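Local coordinates for protein agarase (Pseudoalteromonas fuliginea, PDB 6XJ9) that probably hydrolyses the red-algal galactan agarose, as a family 50 glycoside hydrolase of a marine bacterium, at residues K221-F226 and N362-L367; S155-N160 and Q358-L363. All coordinates share one frame; numbering follows the deposited sequence.

Contact 1: K221-F226 and N362-L367; sequences KIVDEF and NLFEWL
With chi1 at 167°, the indole of W366 is turned back from its own N, beside its carbonyl carbon, and meets E225, while E365, with CG anti to its own carbonyl carbon and an extended chain, passes V223 O and K221 CB. The six-membered ring of the indole lies against E225, with CE3 3.7 Å from E225 CB and CZ3 close to the backbone O. Replacing W366 by alanine is likely to open a gap between E225 CB and O and the side chains of Y395, F397 and R404, which the indole touches. E365 crosses K221 at about a right angle, its CG 3.8 Å from K221 CB, and its OE2 reaches K221 O through a water that donates to both. A second water accepts from W366 N and lies 2.8 Å from D224 O, to which it can donate. Deeper in, I222 CD1 lies alongside L363 CD2 at 3.6 Å, and V223 CB meets F364 CD1 at 3.8 Å, the two side chains pointing the same way. L363 O accepts V223 N at 3.2 Å and a weak bond from I222 N, so one carbonyl holds two successive amides. K221 N reaches N362 O at 2.9 Å, and E365 N returns to V223 O at 3.0 Å. D224 OD1 turns back to F226 N in an Asx turn and also accepts from Q228 N, which fixes the buried carboxylate. With V223 bonded to L363 and E365 on both sides of F364, the pairing has the pattern of a single parallel beta bridge, an isolated one joining two loops.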
# COMPACT_ATOMS: atom_id res chain seq x y z
N LYS A 221 -18.00 -17.59 -17.62
CA LYS A 221 -16.57 -17.52 -17.85
C LYS A 221 -15.93 -16.43 -16.99
O LYS A 221 -15.19 -15.58 -17.49
CB LYS A 221 -16.29 -17.41 -19.35
CG LYS A 221 -16.79 -18.60 -20.16
CD LYS A 221 -16.02 -18.85 -21.43
CE LYS A 221 -16.47 -17.99 -22.59
NZ LYS A 221 -15.56 -18.13 -23.75
N ILE A 222 -16.22 -16.50 -15.68
CA ILE A 222 -15.71 -15.54 -14.71
C ILE A 222 -14.36 -15.98 -14.15
O ILE A 222 -13.67 -15.20 -13.51
CB ILE A 222 -16.76 -15.27 -13.61
CG1 ILE A 222 -17.19 -16.55 -12.88
CG2 ILE A 222 -17.96 -14.54 -14.20
CD1 ILE A 222 -18.04 -16.31 -11.63
N VAL A 223 -13.98 -17.24 -14.42
CA VAL A 223 -12.72 -17.81 -13.96
C VAL A 223 -11.82 -18.09 -15.16
O VAL A 223 -12.28 -18.63 -16.17
CB VAL A 223 -12.98 -19.10 -13.15
CG1 VAL A 223 -11.73 -19.57 -12.42
CG2 VAL A 223 -14.12 -18.92 -12.16
N ASP A 224 -10.53 -17.72 -15.07
CA ASP A 224 -9.55 -18.04 -16.11
C ASP A 224 -8.85 -19.36 -15.77
O ASP A 224 -9.25 -20.04 -14.83
CB ASP A 224 -8.58 -16.89 -16.40
CG ASP A 224 -7.54 -16.65 -15.31
OD1 ASP A 224 -7.35 -17.55 -14.47
OD2 ASP A 224 -6.94 -15.57 -15.31
N GLU A 225 -7.81 -19.70 -16.54
CA GLU A 225 -7.18 -21.01 -16.42
C GLU A 225 -6.33 -21.09 -15.15
O GLU A 225 -5.90 -22.18 -14.78
CB GLU A 225 -6.37 -21.37 -17.67
CG GLU A 225 -5.06 -20.60 -17.78
CD GLU A 225 -5.16 -19.31 -18.57
OE1 GLU A 225 -6.25 -18.68 -18.55
OE2 GLU A 225 -4.14 -18.92 -19.21
N PHE A 226 -6.07 -19.93 -14.53
CA PHE A 226 -5.26 -19.85 -13.32
C PHE A 226 -6.15 -19.78 -12.07
O PHE A 226 -5.65 -19.68 -10.95
CB PHE A 226 -4.30 -18.66 -13.36
CG PHE A 226 -3.32 -18.68 -14.51
CD1 PHE A 226 -2.30 -19.62 -14.56
CD2 PHE A 226 -3.43 -17.76 -15.55
CE1 PHE A 226 -1.41 -19.64 -15.63
CE2 PHE A 226 -2.54 -17.78 -16.61
CZ PHE A 226 -1.53 -18.72 -16.65
N ASN A 362 -20.39 -23.48 -16.43
CA ASN A 362 -20.18 -22.32 -17.29
C ASN A 362 -19.38 -21.21 -16.61
O ASN A 362 -19.00 -20.24 -17.26
CB ASN A 362 -21.49 -21.83 -17.91
CG ASN A 362 -21.98 -22.77 -19.00
OD1 ASN A 362 -21.20 -23.19 -19.86
ND2 ASN A 362 -23.26 -23.10 -18.96
N LEU A 363 -19.11 -21.36 -15.30
CA LEU A 363 -18.27 -20.42 -14.58
C LEU A 363 -16.86 -20.38 -15.19
O LEU A 363 -16.22 -19.34 -15.16
CB LEU A 363 -18.15 -20.83 -13.11
CG LEU A 363 -19.44 -20.84 -12.27
CD1 LEU A 363 -19.20 -21.61 -10.98
CD2 LEU A 363 -19.92 -19.42 -11.97
N PHE A 364 -16.40 -21.53 -15.71
CA PHE A 364 -14.99 -21.78 -15.96
C PHE A 364 -14.64 -21.64 -17.45
O PHE A 364 -15.26 -22.29 -18.30
CB PHE A 364 -14.63 -23.17 -15.44
CG PHE A 364 -14.92 -23.36 -13.97
CD1 PHE A 364 -14.16 -22.71 -13.00
CD2 PHE A 364 -15.96 -24.18 -13.54
CE1 PHE A 364 -14.44 -22.87 -11.65
CE2 PHE A 364 -16.23 -24.35 -12.19
CZ PHE A 364 -15.48 -23.69 -11.25
N GLU A 365 -13.62 -20.81 -17.75
CA GLU A 365 -13.05 -20.71 -19.09
C GLU A 365 -12.37 -22.02 -19.49
O GLU A 365 -12.38 -22.37 -20.66
CB GLU A 365 -12.02 -19.58 -19.21
CG GLU A 365 -12.63 -18.22 -19.50
CD GLU A 365 -11.68 -17.05 -19.70
OE1 GLU A 365 -10.48 -17.14 -19.34
OE2 GLU A 365 -12.16 -16.01 -20.20
N TRP A 366 -11.79 -22.73 -18.51
CA TRP A 366 -10.96 -23.90 -18.76
C TRP A 366 -10.97 -24.83 -17.55
O TRP A 366 -10.77 -24.39 -16.42
CB TRP A 366 -9.52 -23.48 -19.11
CG TRP A 366 -8.48 -24.57 -19.11
CD1 TRP A 366 -8.07 -25.31 -20.18
CD2 TRP A 366 -7.70 -25.03 -17.99
NE1 TRP A 366 -7.10 -26.20 -19.81
CE2 TRP A 366 -6.85 -26.06 -18.47
CE3 TRP A 366 -7.63 -24.69 -16.63
CZ2 TRP A 366 -5.96 -26.73 -17.64
CZ3 TRP A 366 -6.75 -25.36 -15.81
CH2 TRP A 366 -5.92 -26.37 -16.31
N LEU A 367 -11.23 -26.11 -17.81
CA LEU A 367 -10.87 -27.20 -16.91
C LEU A 367 -10.04 -28.17 -17.74
O LEU A 367 -10.24 -28.26 -18.94
CB LEU A 367 -12.16 -27.87 -16.43
CG LEU A 367 -13.01 -27.08 -15.44
CD1 LEU A 367 -14.26 -27.86 -15.07
CD2 LEU A 367 -12.20 -26.74 -14.19
O HOH W 1 -14.29 -14.55 -19.70
O HOH W 2 -11.34 -21.77 -15.69

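Contact 2: S155-N160 and Q358-L363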
# COMPACT_ATOMS: atom_id res chain seq x y z
N SER A 155 -25.95 -20.17 -7.47
CA SER A 155 -24.68 -20.11 -8.17
C SER A 155 -23.62 -20.91 -7.43
O SER A 155 -22.60 -21.29 -8.00
CB SER A 155 -24.25 -18.68 -8.35
OG SER A 155 -23.86 -18.13 -7.10
N GLY A 156 -23.84 -21.12 -6.12
CA GLY A 156 -22.87 -21.76 -5.26
C GLY A 156 -21.75 -20.81 -4.84
O GLY A 156 -20.75 -21.25 -4.27
N LEU A 157 -21.92 -19.52 -5.12
CA LEU A 157 -21.01 -18.48 -4.67
C LEU A 157 -21.68 -17.72 -3.52
O LEU A 157 -22.79 -17.23 -3.68
CB LEU A 157 -20.74 -17.51 -5.83
CG LEU A 157 -19.65 -17.92 -6.82
CD1 LEU A 157 -20.15 -18.94 -7.82
CD2 LEU A 157 -19.12 -16.69 -7.55
N ARG A 158 -20.97 -17.58 -2.38
CA ARG A 158 -21.54 -16.85 -1.26
C ARG A 158 -21.94 -15.45 -1.71
O ARG A 158 -23.04 -15.00 -1.41
CB ARG A 158 -20.61 -16.85 -0.04
CG ARG A 158 -21.22 -16.20 1.21
CD ARG A 158 -20.98 -16.99 2.49
NE ARG A 158 -21.76 -18.21 2.50
CZ ARG A 158 -21.41 -19.35 3.09
NH1 ARG A 158 -20.26 -19.45 3.73
NH2 ARG A 158 -22.21 -20.40 3.04
N SER A 159 -21.05 -14.79 -2.46
CA SER A 159 -21.36 -13.53 -3.11
C SER A 159 -21.03 -13.62 -4.60
O SER A 159 -19.95 -14.05 -4.98
CB SER A 159 -20.64 -12.39 -2.45
OG SER A 159 -20.96 -11.16 -3.07
N ASN A 160 -22.00 -13.18 -5.43
CA ASN A 160 -21.97 -13.31 -6.87
C ASN A 160 -21.24 -12.12 -7.50
O ASN A 160 -21.12 -11.06 -6.89
CB ASN A 160 -23.40 -13.30 -7.45
CG ASN A 160 -24.06 -14.65 -7.56
OD1 ASN A 160 -23.42 -15.69 -7.48
ND2 ASN A 160 -25.36 -14.64 -7.82
N GLN A 358 -25.29 -26.92 -14.89
CA GLN A 358 -24.90 -26.14 -16.05
C GLN A 358 -24.32 -24.80 -15.60
O GLN A 358 -23.36 -24.31 -16.19
CB GLN A 358 -26.09 -25.94 -17.00
CG GLN A 358 -26.29 -27.09 -17.98
CD GLN A 358 -25.14 -27.25 -18.95
OE1 GLN A 358 -24.37 -26.33 -19.20
NE2 GLN A 358 -25.02 -28.45 -19.51
N VAL A 359 -24.91 -24.24 -14.54
CA VAL A 359 -24.49 -22.94 -14.02
C VAL A 359 -23.04 -23.04 -13.53
O VAL A 359 -22.24 -22.15 -13.82
CB VAL A 359 -25.44 -22.39 -12.94
CG1 VAL A 359 -24.88 -21.17 -12.24
CG2 VAL A 359 -26.80 -22.05 -13.54
N ARG A 360 -22.72 -24.12 -12.81
CA ARG A 360 -21.35 -24.32 -12.33
C ARG A 360 -20.40 -24.54 -13.50
O ARG A 360 -19.33 -23.93 -13.55
CB ARG A 360 -21.24 -25.47 -11.32
CG ARG A 360 -21.98 -25.25 -10.00
CD ARG A 360 -21.43 -24.12 -9.14
NE ARG A 360 -20.03 -24.30 -8.78
CZ ARG A 360 -19.34 -23.48 -7.98
NH1 ARG A 360 -19.92 -22.44 -7.41
NH2 ARG A 360 -18.07 -23.74 -7.73
N LYS A 361 -20.77 -25.41 -14.44
CA LYS A 361 -19.89 -25.71 -15.57
C LYS A 361 -19.45 -24.41 -16.23
O LYS A 361 -18.26 -24.22 -16.50
CB LYS A 361 -20.54 -26.69 -16.55
CG LYS A 361 -19.73 -26.98 -17.81
CD LYS A 361 -20.52 -27.77 -18.86
CE LYS A 361 -19.88 -27.77 -20.23
NZ LYS A 361 -19.58 -26.40 -20.71
N ASN A 362 -20.39 -23.48 -16.43
CA ASN A 362 -20.18 -22.32 -17.29
C ASN A 362 -19.38 -21.21 -16.61
O ASN A 362 -19.00 -20.24 -17.26
CB ASN A 362 -21.49 -21.83 -17.91
CG ASN A 362 -21.98 -22.77 -19.00
OD1 ASN A 362 -21.20 -23.19 -19.86
ND2 ASN A 362 -23.26 -23.10 -18.96
N LEU A 363 -19.11 -21.36 -15.30
CA LEU A 363 -18.27 -20.42 -14.58
C LEU A 363 -16.86 -20.38 -15.19
O LEU A 363 -16.22 -19.34 -15.16
CB LEU A 363 -18.15 -20.83 -13.11
CG LEU A 363 -19.44 -20.84 -12.27
CD1 LEU A 363 -19.20 -21.61 -10.98
CD2 LEU A 363 -19.92 -19.42 -11.97
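S155 and V359 bring the two backbones nearest, with CA atoms 6.5 Å apart, where a loop meets the short helix 358-361. G156 has a positive phi of 78°, and a CB on it would run into R360 NH1. The loop braces itself: S155 OG accepts L157 N in an ST turn and donates to N160 OD1 in a very short bond. R360 folds back on itself at its second and third torsions (-65° and -59°), which brings the guanidinium to S155 O. NH1 meets that oxygen at 3.0 Å in a nearly straight bond, on a lone pair and close to the guanidinium plane. CD1 of L363 sits over one face of the same group, 3.5 Å above its plane. L157 CD1 lies 3.5 Å from R360 NH1 and slides past the end of L363, and V359 CG1 touches S155 CA. Beyond the two segments, NH1 also donates to T723 O and NH2 to L316 O. A buried arginine is thus gripped by several backbone carbonyls and covered on one face by L363 CD1, with L157 CD1 near NH1; its positive charge is probably stabilised by those carbonyl dipoles, and its planar group has little freedom to turn.

How the contacts relate
From the N terminus, 155-160 comes first, in the loop between strands 128-134 and 169-174 and within the CBM-like region; 221-226 follows strand 199-210, and both later meet the stretch from helix 358-361 onward. Contact 2 closes a loop of 197 residues and contact 1 one of 135. Their arcs overlap and just cross, because 358-363 starts ahead of 362-367, and N362 and L363 belong to both. The centres lie about 11 Å apart, and packing of I222 CD1 on L157 CD2 at 4.2 Å joins them directly. Together they tie the 155-160 loop of the CBM-like region, and the 221-226 loop before helix 242-252, to the helix and loop between strands 354-355 and 378-381.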